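Local coordinates for galactitol-1-phosphate 5-dehydrogenase (Escherichia coli, PDB 4UEJ), which oxidises galactitol 1-phosphate to keto-D-tagatose 6-phosphate with NAD+, as a homodimeric member of the zinc-containing alcohol dehydrogenase family, at residues M1-V5 against F117-I121; F153-Q157 against V283-W287; A206-F210 against V223-L227. All blocks are in the same frame, centred on the assembly; numbering follows the deposited sequence.

Contact 1 (M1-V5 against F117-I121)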
ATOM      1  N   MET A   1      -4.186 -25.342 -39.610  1.00 37.88           N
ATOM      2  CA  MET A   1      -4.740 -25.390 -38.263  1.00 37.35           C
ATOM      3  C   MET A   1      -5.603 -24.178 -37.968  1.00 35.75           C
ATOM      4  O   MET A   1      -5.419 -23.108 -38.558  1.00 36.20           O
ATOM      5  CB  MET A   1      -3.633 -25.477 -37.214  1.00 37.45           C
ATOM      6  CG  MET A   1      -2.946 -24.156 -36.933  1.00 33.50           C
ATOM      7  SD  MET A   1      -2.033 -24.149 -35.369  1.00 29.99           S
ATOM      8  CE  MET A   1      -1.783 -22.389 -35.146  1.00 33.65           C
ATOM      9  N   LYS A   2      -6.526 -24.350 -37.029  1.00 34.71           N
ATOM     10  CA  LYS A   2      -7.445 -23.292 -36.644  1.00 34.64           C
ATOM     11  C   LYS A   2      -6.899 -22.465 -35.498  1.00 32.26           C
ATOM     12  O   LYS A   2      -6.088 -22.939 -34.703  1.00 30.70           O
ATOM     13  CB  LYS A   2      -8.803 -23.869 -36.236  1.00 34.93           C
ATOM     14  CG  LYS A   2      -9.663 -24.346 -37.391  1.00 37.51           C
ATOM     15  CD  LYS A   2     -11.009 -24.840 -36.892  1.00 37.95           C
ATOM     16  CE  LYS A   2     -11.851 -25.352 -38.048  1.00 46.49           C
ATOM     17  NZ  LYS A   2     -11.068 -26.251 -38.946  1.00 47.78           N
ATOM     18  N   SER A   3      -7.363 -21.226 -35.423  1.00 32.36           N
ATOM     19  CA  SER A   3      -7.101 -20.372 -34.272  1.00 30.53           C
ATOM     20  C   SER A   3      -8.178 -19.302 -34.189  1.00 31.26           C
ATOM     21  O   SER A   3      -8.895 -19.055 -35.162  1.00 33.26           O
ATOM     22  CB  SER A   3      -5.714 -19.728 -34.365  1.00 29.82           C
ATOM     23  OG  SER A   3      -5.607 -18.932 -35.530  1.00 34.83           O
ATOM     24  N   VAL A   4      -8.297 -18.669 -33.029  1.00 29.84           N
ATOM     25  CA  VAL A   4      -9.188 -17.529 -32.896  1.00 30.77           C
ATOM     26  C   VAL A   4      -8.377 -16.248 -33.007  1.00 30.55           C
ATOM     27  O   VAL A   4      -7.398 -16.054 -32.288  1.00 29.28           O
ATOM     28  CB  VAL A   4      -9.954 -17.545 -31.571  1.00 29.48           C
ATOM     29  CG1 VAL A   4     -10.978 -16.419 -31.547  1.00 30.69           C
ATOM     30  CG2 VAL A   4     -10.640 -18.881 -31.383  1.00 30.28           C
ATOM     31  N   VAL A   5      -8.781 -15.381 -33.923  1.00 32.51           N
ATOM     32  CA  VAL A   5      -8.071 -14.133 -34.142  1.00 32.91           C
ATOM     33  C   VAL A   5      -8.985 -12.942 -33.879  1.00 34.72           C
ATOM     34  O   VAL A   5     -10.075 -12.846 -34.443  1.00 35.85           O
ATOM     35  CB  VAL A   5      -7.514 -14.052 -35.578  1.00 38.01           C
ATOM     36  CG1 VAL A   5      -6.747 -12.766 -35.769  1.00 35.20           C
ATOM     37  CG2 VAL A   5      -6.622 -15.254 -35.865  1.00 33.84           C
ATOM     38  N   PHE A 117      -5.216 -19.634 -28.055  1.00 20.25           N
ATOM     39  CA  PHE A 117      -6.480 -19.898 -28.746  1.00 20.13           C
ATOM     40  C   PHE A 117      -6.158 -20.445 -30.127  1.00 23.73           C
ATOM     41  O   PHE A 117      -6.460 -19.822 -31.153  1.00 24.57           O
ATOM     42  CB  PHE A 117      -7.350 -18.638 -28.833  1.00 23.41           C
ATOM     43  CG  PHE A 117      -7.802 -18.137 -27.493  1.00 23.39           C
ATOM     44  CD1 PHE A 117      -7.894 -19.004 -26.418  1.00 18.40           C
ATOM     45  CD2 PHE A 117      -8.121 -16.799 -27.301  1.00 25.21           C
ATOM     46  CE1 PHE A 117      -8.292 -18.536 -25.169  1.00 21.61           C
ATOM     47  CE2 PHE A 117      -8.523 -16.332 -26.058  1.00 18.45           C
ATOM     48  CZ  PHE A 117      -8.615 -17.199 -24.995  1.00 17.41           C
ATOM     49  N   ALA A 118      -5.541 -21.624 -30.130  1.00 23.91           N
ATOM     50  CA  ALA A 118      -5.008 -22.239 -31.338  1.00 22.63           C
ATOM     51  C   ALA A 118      -4.862 -23.740 -31.137  1.00 22.72           C
ATOM     52  O   ALA A 118      -4.831 -24.204 -30.010  1.00 21.68           O
ATOM     53  CB  ALA A 118      -3.665 -21.615 -31.697  1.00 22.45           C
ATOM     54  N   GLU A 119      -4.766 -24.505 -32.224  1.00 24.12           N
ATOM     55  CA  GLU A 119      -4.583 -25.948 -32.102  1.00 24.46           C
ATOM     56  C   GLU A 119      -3.177 -26.312 -31.654  1.00 29.16           C
ATOM     57  O   GLU A 119      -2.983 -27.268 -30.903  1.00 24.57           O
ATOM     58  CB  GLU A 119      -4.886 -26.648 -33.421  1.00 26.36           C
ATOM     59  CG  GLU A 119      -6.333 -26.646 -33.802  1.00 27.45           C
ATOM     60  CD  GLU A 119      -6.564 -27.421 -35.078  1.00 37.38           C
ATOM     61  OE1 GLU A 119      -6.476 -28.667 -35.038  1.00 40.26           O
ATOM     62  OE2 GLU A 119      -6.809 -26.781 -36.121  1.00 35.26           O
ATOM     63  N   TYR A 120      -2.198 -25.553 -32.136  1.00 23.64           N
ATOM     64  CA  TYR A 120      -0.808 -25.759 -31.762  1.00 25.14           C
ATOM     65  C   TYR A 120      -0.120 -24.440 -31.474  1.00 24.31           C
ATOM     66  O   TYR A 120      -0.489 -23.401 -32.020  1.00 25.59           O
ATOM     67  CB  TYR A 120      -0.031 -26.477 -32.868  1.00 24.49           C
ATOM     68  CG  TYR A 120      -0.533 -27.857 -33.207  1.00 26.38           C
ATOM     69  CD1 TYR A 120      -1.576 -28.031 -34.106  1.00 26.81           C
ATOM     70  CD2 TYR A 120       0.057 -28.992 -32.659  1.00 27.78           C
ATOM     71  CE1 TYR A 120      -2.034 -29.294 -34.438  1.00 32.68           C
ATOM     72  CE2 TYR A 120      -0.400 -30.270 -32.992  1.00 31.00           C
ATOM     73  CZ  TYR A 120      -1.445 -30.409 -33.882  1.00 30.90           C
ATOM     74  OH  TYR A 120      -1.912 -31.665 -34.223  1.00 33.04           O
ATOM     75  N   ILE A 121       0.887 -24.488 -30.617  1.00 21.37           N
ATOM     76  CA  ILE A 121       1.715 -23.314 -30.393  1.00 22.97           C
ATOM     77  C   ILE A 121       3.167 -23.731 -30.151  1.00 25.69           C
ATOM     78  O   ILE A 121       3.429 -24.802 -29.609  1.00 22.18           O
ATOM     79  CB  ILE A 121       1.174 -22.479 -29.209  1.00 19.44           C
ATOM     80  CG1 ILE A 121       1.874 -21.118 -29.144  1.00 19.16           C
ATOM     81  CG2 ILE A 121       1.276 -23.267 -27.886  1.00 18.47           C
ATOM     82  CD1 ILE A 121       1.321 -20.184 -28.067  1.00 18.08           C
TER
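S3 and A118 form a single antiparallel beta bridge that lays the N-terminal strand 2-7 against the lead-in to strand 120-124 in the catalytic, GroES-like part of the enzyme. The pair is a non-hydrogen-bonded one: the CA atoms of S3 and A118 lie 4.1 Å apart, and the two bonds flank them, V4 N to F117 O at 2.9 Å and E119 N to K2 O at 3.2 Å.

The closely packed end is that of M1, E119 and Y120. With CG anti to the carbonyl carbon (chi1 -70°) and the chain extended beyond it, E119 reaches back across the strand, and the anti lone pair of OE2 takes K2 N in a short bond of 2.6 Å. The carboxylate thus extends the pairing by one further backbone N-H, while M1 N bonds E16 instead. A Met-aromatic contact completes this end: M1 SD lies at the edge of the Y120 ring, 84° off its normal, and 3.5 Å from the buried Y120 N, which has no hydrogen-bond partner.

At the other end the packing is buried but slighter. V4 CB meets F117 CB at 3.9 Å, and the phenyl ring then swings away to meet the ring of F326 in helix 323-333. The side chain of F117 lies about 7 Å from the side chains of C38 and H59, near the catalytic zinc site but not touching its ligands.

The loose side belongs to the outer part of the partly exposed K2. Its CB still lies against the E119 carboxylate, but the rest of the chain leads away from the partner segment, and K2 NZ ends 5.1 Å from E119 OE2, too far for a salt bridge.

Contact 2 (F153-Q157 against V283-W287); sequences FHLAQ and VIGSW
The bond from Q157 N to H154 O, 3.0 Å long, helps to end helix 143-155 just where A156 meets I284. It belongs to a Schellman motif in which Q157, with a phi of 64°, is the C-prime residue. Between the two segments no hydrogen bond is made, and the contact consists of side-chain packing at the helix terminus.

I284 serves both neighbours through different branches. Its CG2, anti to the backbone N of I284 (chi1 -60° for the other branch, CG1), runs up against L155 CB at 3.6 Å. Its CD1, at the end of that other branch, comes within 3.9 Å of A156 CB and equally close to the CA of the same alanine. The isoleucine therefore spans two consecutive residues at the helix end rather than pressing on one.

L155 reaches past the strand end. An extended chi2 of 177° carries CD1 beyond I284 to a polar patch, 3.4 Å from G285 O and 3.6 Å from S286 OG. The methyl lies against these oxygens as a van der Waals neighbour, without bonding to them.

The surroundings bring several elements of the fold together here. Q255 in strand 255-258 donates its side-chain amide to A156 O, and A156 and F153 rest on strand 231-235. Strand 282-285 is the outermost of its own sheet only within the chain, since V283 pairs antiparallel with a strand of the second subunit. W287 N is bonded to E280 of that subunit, which also packs on L155, leaving the helix end between the Rossmann-type sheet and the dimer interface.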
ATOM      1  N   PHE A 153      -1.252 -13.981  -2.172  1.00  6.66           N
ATOM      2  CA  PHE A 153      -1.048 -14.543  -0.824  1.00  9.23           C
ATOM      3  C   PHE A 153       0.434 -14.589  -0.443  1.00 10.89           C
ATOM      4  O   PHE A 153       0.820 -14.292   0.691  1.00 10.77           O
ATOM      5  CB  PHE A 153      -1.638 -15.958  -0.711  1.00  6.95           C
ATOM      6  CG  PHE A 153      -3.136 -16.011  -0.818  1.00 14.83           C
ATOM      7  CD1 PHE A 153      -3.914 -14.903  -0.529  1.00 13.34           C
ATOM      8  CD2 PHE A 153      -3.770 -17.174  -1.229  1.00 18.04           C
ATOM      9  CE1 PHE A 153      -5.300 -14.954  -0.629  1.00 14.93           C
ATOM     10  CE2 PHE A 153      -5.161 -17.228  -1.331  1.00 15.77           C
ATOM     11  CZ  PHE A 153      -5.919 -16.116  -1.048  1.00 10.83           C
ATOM     12  N   HIS A 154       1.271 -14.978  -1.395  1.00  9.19           N
ATOM     13  CA  HIS A 154       2.709 -15.045  -1.157  1.00 11.33           C
ATOM     14  C   HIS A 154       3.282 -13.681  -0.798  1.00 12.96           C
ATOM     15  O   HIS A 154       4.069 -13.561   0.141  1.00 11.06           O
ATOM     16  CB  HIS A 154       3.423 -15.602  -2.391  1.00 14.73           C
ATOM     17  CG  HIS A 154       4.909 -15.687  -2.238  1.00 23.20           C
ATOM     18  ND1 HIS A 154       5.770 -15.640  -3.312  1.00 33.65           N
ATOM     19  CD2 HIS A 154       5.687 -15.825  -1.139  1.00 31.62           C
ATOM     20  CE1 HIS A 154       7.016 -15.738  -2.881  1.00 32.00           C
ATOM     21  NE2 HIS A 154       6.992 -15.852  -1.566  1.00 32.29           N
ATOM     22  N   LEU A 155       2.871 -12.651  -1.524  1.00  9.42           N
ATOM     23  CA  LEU A 155       3.366 -11.296  -1.235  1.00  8.70           C
ATOM     24  C   LEU A 155       2.917 -10.832   0.140  1.00 10.49           C
ATOM     25  O   LEU A 155       3.594 -10.033   0.764  1.00 11.88           O
ATOM     26  CB  LEU A 155       2.889 -10.300  -2.280  1.00  8.49           C
ATOM     27  CG  LEU A 155       3.498 -10.477  -3.678  1.00 11.27           C
ATOM     28  CD1 LEU A 155       2.878  -9.463  -4.620  1.00 15.75           C
ATOM     29  CD2 LEU A 155       5.004 -10.326  -3.637  1.00 17.02           C
ATOM     30  N   ALA A 156       1.787 -11.353   0.601  1.00  8.26           N
ATOM     31  CA  ALA A 156       1.240 -10.994   1.909  1.00 10.39           C
ATOM     32  C   ALA A 156       1.762 -11.877   3.035  1.00 12.70           C
ATOM     33  O   ALA A 156       1.292 -11.773   4.163  1.00 11.54           O
ATOM     34  CB  ALA A 156      -0.276 -11.061   1.877  1.00 13.48           C
ATOM     35  N   GLN A 157       2.735 -12.727   2.722  1.00 10.10           N
ATOM     36  CA  GLN A 157       3.341 -13.656   3.678  1.00 12.56           C
ATOM     37  C   GLN A 157       2.309 -14.680   4.175  1.00 13.82           C
ATOM     38  O   GLN A 157       2.334 -15.103   5.329  1.00 13.37           O
ATOM     39  CB  GLN A 157       3.974 -12.910   4.860  1.00 16.70           C
ATOM     40  CG  GLN A 157       5.252 -12.145   4.511  1.00 26.92           C
ATOM     41  CD  GLN A 157       4.997 -10.904   3.667  1.00 39.37           C
ATOM     42  OE1 GLN A 157       4.132 -10.079   3.985  1.00 36.79           O
ATOM     43  NE2 GLN A 157       5.753 -10.766   2.581  1.00 45.54           N
ATOM     44  N   VAL A 283      -0.816  -1.799   1.723  1.00  6.54           N
ATOM     45  CA  VAL A 283      -1.385  -2.030   0.405  1.00  7.53           C
ATOM     46  C   VAL A 283      -0.272  -2.654  -0.435  1.00  8.18           C
ATOM     47  O   VAL A 283       0.809  -2.087  -0.560  1.00 13.53           O
ATOM     48  CB  VAL A 283      -1.908  -0.727  -0.224  1.00  8.77           C
ATOM     49  CG1 VAL A 283      -2.473  -0.983  -1.614  1.00  7.76           C
ATOM     50  CG2 VAL A 283      -2.973  -0.101   0.664  1.00 11.51           C
ATOM     51  N   ILE A 284      -0.563  -3.820  -0.992  1.00  8.38           N
ATOM     52  CA  ILE A 284       0.422  -4.672  -1.647  1.00  9.17           C
ATOM     53  C   ILE A 284       0.076  -4.775  -3.113  1.00 10.32           C
ATOM     54  O   ILE A 284      -0.945  -5.357  -3.473  1.00  8.26           O
ATOM     55  CB  ILE A 284       0.429  -6.079  -1.004  1.00 13.71           C
ATOM     56  CG1 ILE A 284       0.772  -5.987   0.490  1.00 14.72           C
ATOM     57  CG2 ILE A 284       1.349  -7.048  -1.753  1.00 12.54           C
ATOM     58  CD1 ILE A 284       0.388  -7.235   1.282  1.00 16.65           C
ATOM     59  N   GLY A 285       0.897  -4.187  -3.971  1.00  8.42           N
ATOM     60  CA  GLY A 285       0.666  -4.334  -5.394  1.00  9.45           C
ATOM     61  C   GLY A 285       1.109  -5.721  -5.798  1.00 10.41           C
ATOM     62  O   GLY A 285       2.192  -6.183  -5.403  1.00 10.45           O
ATOM     63  N   SER A 286       0.262  -6.399  -6.565  1.00 15.13           N
ATOM     64  CA  SER A 286       0.588  -7.736  -7.014  1.00 14.08           C
ATOM     65  C   SER A 286       0.569  -7.716  -8.530  1.00 16.10           C
ATOM     66  O   SER A 286      -0.313  -7.115  -9.144  1.00 16.36           O
ATOM     67  CB  SER A 286      -0.399  -8.776  -6.452  1.00 13.12           C
ATOM     68  OG  SER A 286       0.058 -10.092  -6.738  1.00 14.70           O
ATOM     69  N   TRP A 287       1.574  -8.319  -9.143  1.00 14.35           N
ATOM     70  CA  TRP A 287       1.638  -8.273 -10.591  1.00 14.95           C
ATOM     71  C   TRP A 287       2.048  -9.617 -11.079  1.00 14.85           C
ATOM     72  O   TRP A 287       3.084 -10.162 -10.676  1.00 15.22           O
ATOM     73  CB  TRP A 287       2.604  -7.202 -11.093  1.00 20.33           C
ATOM     74  CG  TRP A 287       2.512  -6.987 -12.581  1.00 20.22           C
ATOM     75  CD1 TRP A 287       3.518  -7.123 -13.497  1.00 17.59           C
ATOM     76  CD2 TRP A 287       1.343  -6.623 -13.322  1.00 30.50           C
ATOM     77  NE1 TRP A 287       3.049  -6.847 -14.762  1.00 18.90           N
ATOM     78  CE2 TRP A 287       1.714  -6.544 -14.681  1.00 29.05           C
ATOM     79  CE3 TRP A 287       0.019  -6.341 -12.968  1.00 39.56           C
ATOM     80  CZ2 TRP A 287       0.811  -6.197 -15.684  1.00 30.91           C
ATOM     81  CZ3 TRP A 287      -0.876  -6.005 -13.963  1.00 42.74           C
ATOM     82  CH2 TRP A 287      -0.477  -5.935 -15.307  1.00 39.69           C
TER

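Contact 3 (A206-F210 against V223-L227); sequences AMQTF and VLREL
Apolar side-chain packing, with a water bridge beside it, joins F210 and Q208 of strand 208-211 to V223, L224 and L227 at the end of helix 217-223 and in the loop beyond. Strand 208-211 is an outermost strand of the Rossmann-type sheet within the chain, and the loop belongs to the beta-alpha-beta crossover that leads on to strand 231-235.

F210 works edge-on. Its CZ meets V223 CG1 at 3.6 Å and its CE2 meets L224 CG at 3.7 Å, the latter carbon lying in the plane of the ring. The outer edge of the phenyl thus abuts two consecutive residues. An alanine here is likely to leave V223 and L224 without the ring they pack against, opening a gap beside them.

Q208 and V223 run alongside each other in opposite senses, the glutamine extended beyond a CG set between backbone N and carbonyl carbon (chi1 68°), which brings OE1 within 3.4 Å of V223 CG1. Q208 NE2 lies near L224 CD2 and L227 CD1 (3.8 and 4.0 Å), yet is well supplied: it is hydrogen-bonded to T189 in strand 187-192 and donates to a water at 2.9 Å. That water in turn donates to V223 O at 2.8 Å. At the exposed margin M207 SD and L227 CD1 meet tip to tip, 4.1 Å apart.

With no direct hydrogen bond between the segments, close fit provides the cohesion, and a solvent molecule carries the polar link.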
ATOM      1  N   ALA A 206     -16.484 -19.854   1.584  1.00 11.56           N
ATOM      2  CA  ALA A 206     -16.670 -18.535   2.199  1.00 12.98           C
ATOM      3  C   ALA A 206     -17.725 -18.676   3.291  1.00 16.80           C
ATOM      4  O   ALA A 206     -18.760 -19.294   3.077  1.00 18.84           O
ATOM      5  CB  ALA A 206     -17.076 -17.481   1.165  1.00 11.99           C
ATOM      6  N   MET A 207     -17.449 -18.146   4.474  1.00 14.20           N
ATOM      7  CA  MET A 207     -18.388 -18.314   5.578  1.00 19.77           C
ATOM      8  C   MET A 207     -19.462 -17.236   5.544  1.00 22.51           C
ATOM      9  O   MET A 207     -20.518 -17.378   6.165  1.00 19.12           O
ATOM     10  CB  MET A 207     -17.651 -18.329   6.914  1.00 20.15           C
ATOM     11  CG  MET A 207     -16.570 -17.278   7.079  1.00 26.90           C
ATOM     12  SD  MET A 207     -17.199 -15.719   7.737  1.00 36.25           S
ATOM     13  CE  MET A 207     -17.907 -16.260   9.285  1.00 35.00           C
ATOM     14  N   GLN A 208     -19.202 -16.168   4.795  1.00 15.91           N
ATOM     15  CA  GLN A 208     -20.221 -15.161   4.531  1.00 17.59           C
ATOM     16  C   GLN A 208     -19.921 -14.386   3.255  1.00 15.98           C
ATOM     17  O   GLN A 208     -18.778 -14.360   2.790  1.00 16.64           O
ATOM     18  CB  GLN A 208     -20.328 -14.198   5.699  1.00 18.80           C
ATOM     19  CG  GLN A 208     -19.094 -13.343   5.856  1.00 16.51           C
ATOM     20  CD  GLN A 208     -19.094 -12.579   7.157  1.00 22.67           C
ATOM     21  OE1 GLN A 208     -20.124 -12.485   7.838  1.00 28.27           O
ATOM     22  NE2 GLN A 208     -17.938 -12.038   7.521  1.00 19.79           N
ATOM     23  N   THR A 209     -20.965 -13.773   2.703  1.00 18.79           N
ATOM     24  CA  THR A 209     -20.881 -12.994   1.475  1.00 16.82           C
ATOM     25  C   THR A 209     -21.632 -11.672   1.615  1.00 16.25           C
ATOM     26  O   THR A 209     -22.693 -11.607   2.239  1.00 18.86           O
ATOM     27  CB  THR A 209     -21.461 -13.755   0.266  1.00 14.75           C
ATOM     28  OG1 THR A 209     -22.834 -14.095   0.512  1.00 17.28           O
ATOM     29  CG2 THR A 209     -20.674 -15.033  -0.001  1.00 17.41           C
ATOM     30  N   PHE A 210     -21.069 -10.616   1.039  1.00 14.55           N
ATOM     31  CA  PHE A 210     -21.729  -9.321   0.975  1.00 15.34           C
ATOM     32  C   PHE A 210     -21.996  -8.941  -0.479  1.00 16.48           C
ATOM     33  O   PHE A 210     -21.080  -8.935  -1.309  1.00 14.90           O
ATOM     34  CB  PHE A 210     -20.870  -8.228   1.629  1.00 14.69           C
ATOM     35  CG  PHE A 210     -20.435  -8.540   3.038  1.00 14.32           C
ATOM     36  CD1 PHE A 210     -21.251  -9.262   3.898  1.00 23.07           C
ATOM     37  CD2 PHE A 210     -19.217  -8.075   3.513  1.00 17.09           C
ATOM     38  CE1 PHE A 210     -20.848  -9.533   5.200  1.00 16.90           C
ATOM     39  CE2 PHE A 210     -18.806  -8.340   4.812  1.00 14.24           C
ATOM     40  CZ  PHE A 210     -19.627  -9.069   5.657  1.00 18.15           C
ATOM     41  N   VAL A 223     -20.768  -5.830  10.111  1.00 18.95           N
ATOM     42  CA  VAL A 223     -20.784  -7.285  10.156  1.00 19.58           C
ATOM     43  C   VAL A 223     -19.379  -7.831  10.418  1.00 17.51           C
ATOM     44  O   VAL A 223     -19.210  -8.835  11.113  1.00 19.80           O
ATOM     45  CB  VAL A 223     -21.344  -7.894   8.856  1.00 16.70           C
ATOM     46  CG1 VAL A 223     -21.196  -9.399   8.884  1.00 18.02           C
ATOM     47  CG2 VAL A 223     -22.818  -7.523   8.683  1.00 19.57           C
ATOM     48  N   LEU A 224     -18.370  -7.167   9.857  1.00 16.04           N
ATOM     49  CA  LEU A 224     -16.989  -7.628   9.985  1.00 17.49           C
ATOM     50  C   LEU A 224     -16.331  -7.325  11.326  1.00 19.41           C
ATOM     51  O   LEU A 224     -15.195  -7.728  11.535  1.00 18.99           O
ATOM     52  CB  LEU A 224     -16.115  -7.015   8.891  1.00 15.48           C
ATOM     53  CG  LEU A 224     -16.336  -7.510   7.469  1.00 17.05           C
ATOM     54  CD1 LEU A 224     -15.651  -6.577   6.473  1.00 14.06           C
ATOM     55  CD2 LEU A 224     -15.816  -8.935   7.337  1.00 17.34           C
ATOM     56  N   ARG A 225     -17.025  -6.626  12.224  1.00 22.46           N
ATOM     57  CA  ARG A 225     -16.416  -6.210  13.493  1.00 25.42           C
ATOM     58  C   ARG A 225     -15.639  -7.319  14.212  1.00 21.74           C
ATOM     59  O   ARG A 225     -14.490  -7.110  14.618  1.00 18.06           O
ATOM     60  CB  ARG A 225     -17.484  -5.650  14.436  1.00 28.58           C
ATOM     61  CG  ARG A 225     -17.938  -4.241  14.079  1.00 33.20           C
ATOM     62  CD  ARG A 225     -16.827  -3.225  14.309  1.00 34.22           C
ATOM     63  NE  ARG A 225     -16.547  -3.025  15.730  1.00 39.07           N
ATOM     64  CZ  ARG A 225     -15.573  -2.247  16.197  1.00 35.74           C
ATOM     65  NH1 ARG A 225     -14.783  -1.592  15.356  1.00 28.34           N
ATOM     66  NH2 ARG A 225     -15.388  -2.126  17.505  1.00 36.79           N
ATOM     67  N   GLU A 226     -16.250  -8.494  14.348  1.00 17.81           N
ATOM     68  CA  GLU A 226     -15.600  -9.602  15.045  1.00 19.78           C
ATOM     69  C   GLU A 226     -14.396 -10.144  14.279  1.00 21.07           C
ATOM     70  O   GLU A 226     -13.530 -10.813  14.847  1.00 24.70           O
ATOM     71  CB  GLU A 226     -16.595 -10.738  15.283  1.00 25.67           C
ATOM     72  CG  GLU A 226     -17.920 -10.307  15.863  1.00 39.02           C
ATOM     73  CD  GLU A 226     -18.822 -11.495  16.157  1.00 50.97           C
ATOM     74  OE1 GLU A 226     -18.486 -12.621  15.726  1.00 52.21           O
ATOM     75  OE2 GLU A 226     -19.867 -11.304  16.814  1.00 58.01           O
ATOM     76  N   LEU A 227     -14.346  -9.871  12.981  1.00 18.51           N
ATOM     77  CA  LEU A 227     -13.280 -10.386  12.139  1.00 15.25           C
ATOM     78  C   LEU A 227     -12.401  -9.269  11.614  1.00 14.74           C
ATOM     79  O   LEU A 227     -11.806  -9.413  10.551  1.00 14.59           O
ATOM     80  CB  LEU A 227     -13.847 -11.157  10.947  1.00 11.95           C
ATOM     81  CG  LEU A 227     -14.610 -12.434  11.281  1.00 22.01           C
ATOM     82  CD1 LEU A 227     -14.999 -13.118   9.993  1.00 25.33           C
ATOM     83  CD2 LEU A 227     -13.774 -13.352  12.152  1.00 23.23           C
TER
HETATM   84  O   HOH W   1     -17.815 -11.093  10.240  1.00 22.72           O

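Overall arrangement
The three contacts show chemistry changing with position in the fold. Contact 1 belongs to the catalytic domain, combines backbone bonds with a carboxylate-to-N-H bond and is partly buried; contacts 2 and 3 involve the nucleotide-binding type of sheet at its two outermost strands within the chain, 282-285 and 208-211, and rely on apolar side chains without direct hydrogen bonds across. Contact 2 is the most buried and borders the other subunit, whereas contact 3 is a more peripheral patch that admits a bridging water. Centres of contacts 2 and 3 are 22 Å apart, and contact 3 is nested within the chain loop that contact 2 closes. Contact 1 precedes both, on the opposite side of the chain's centre.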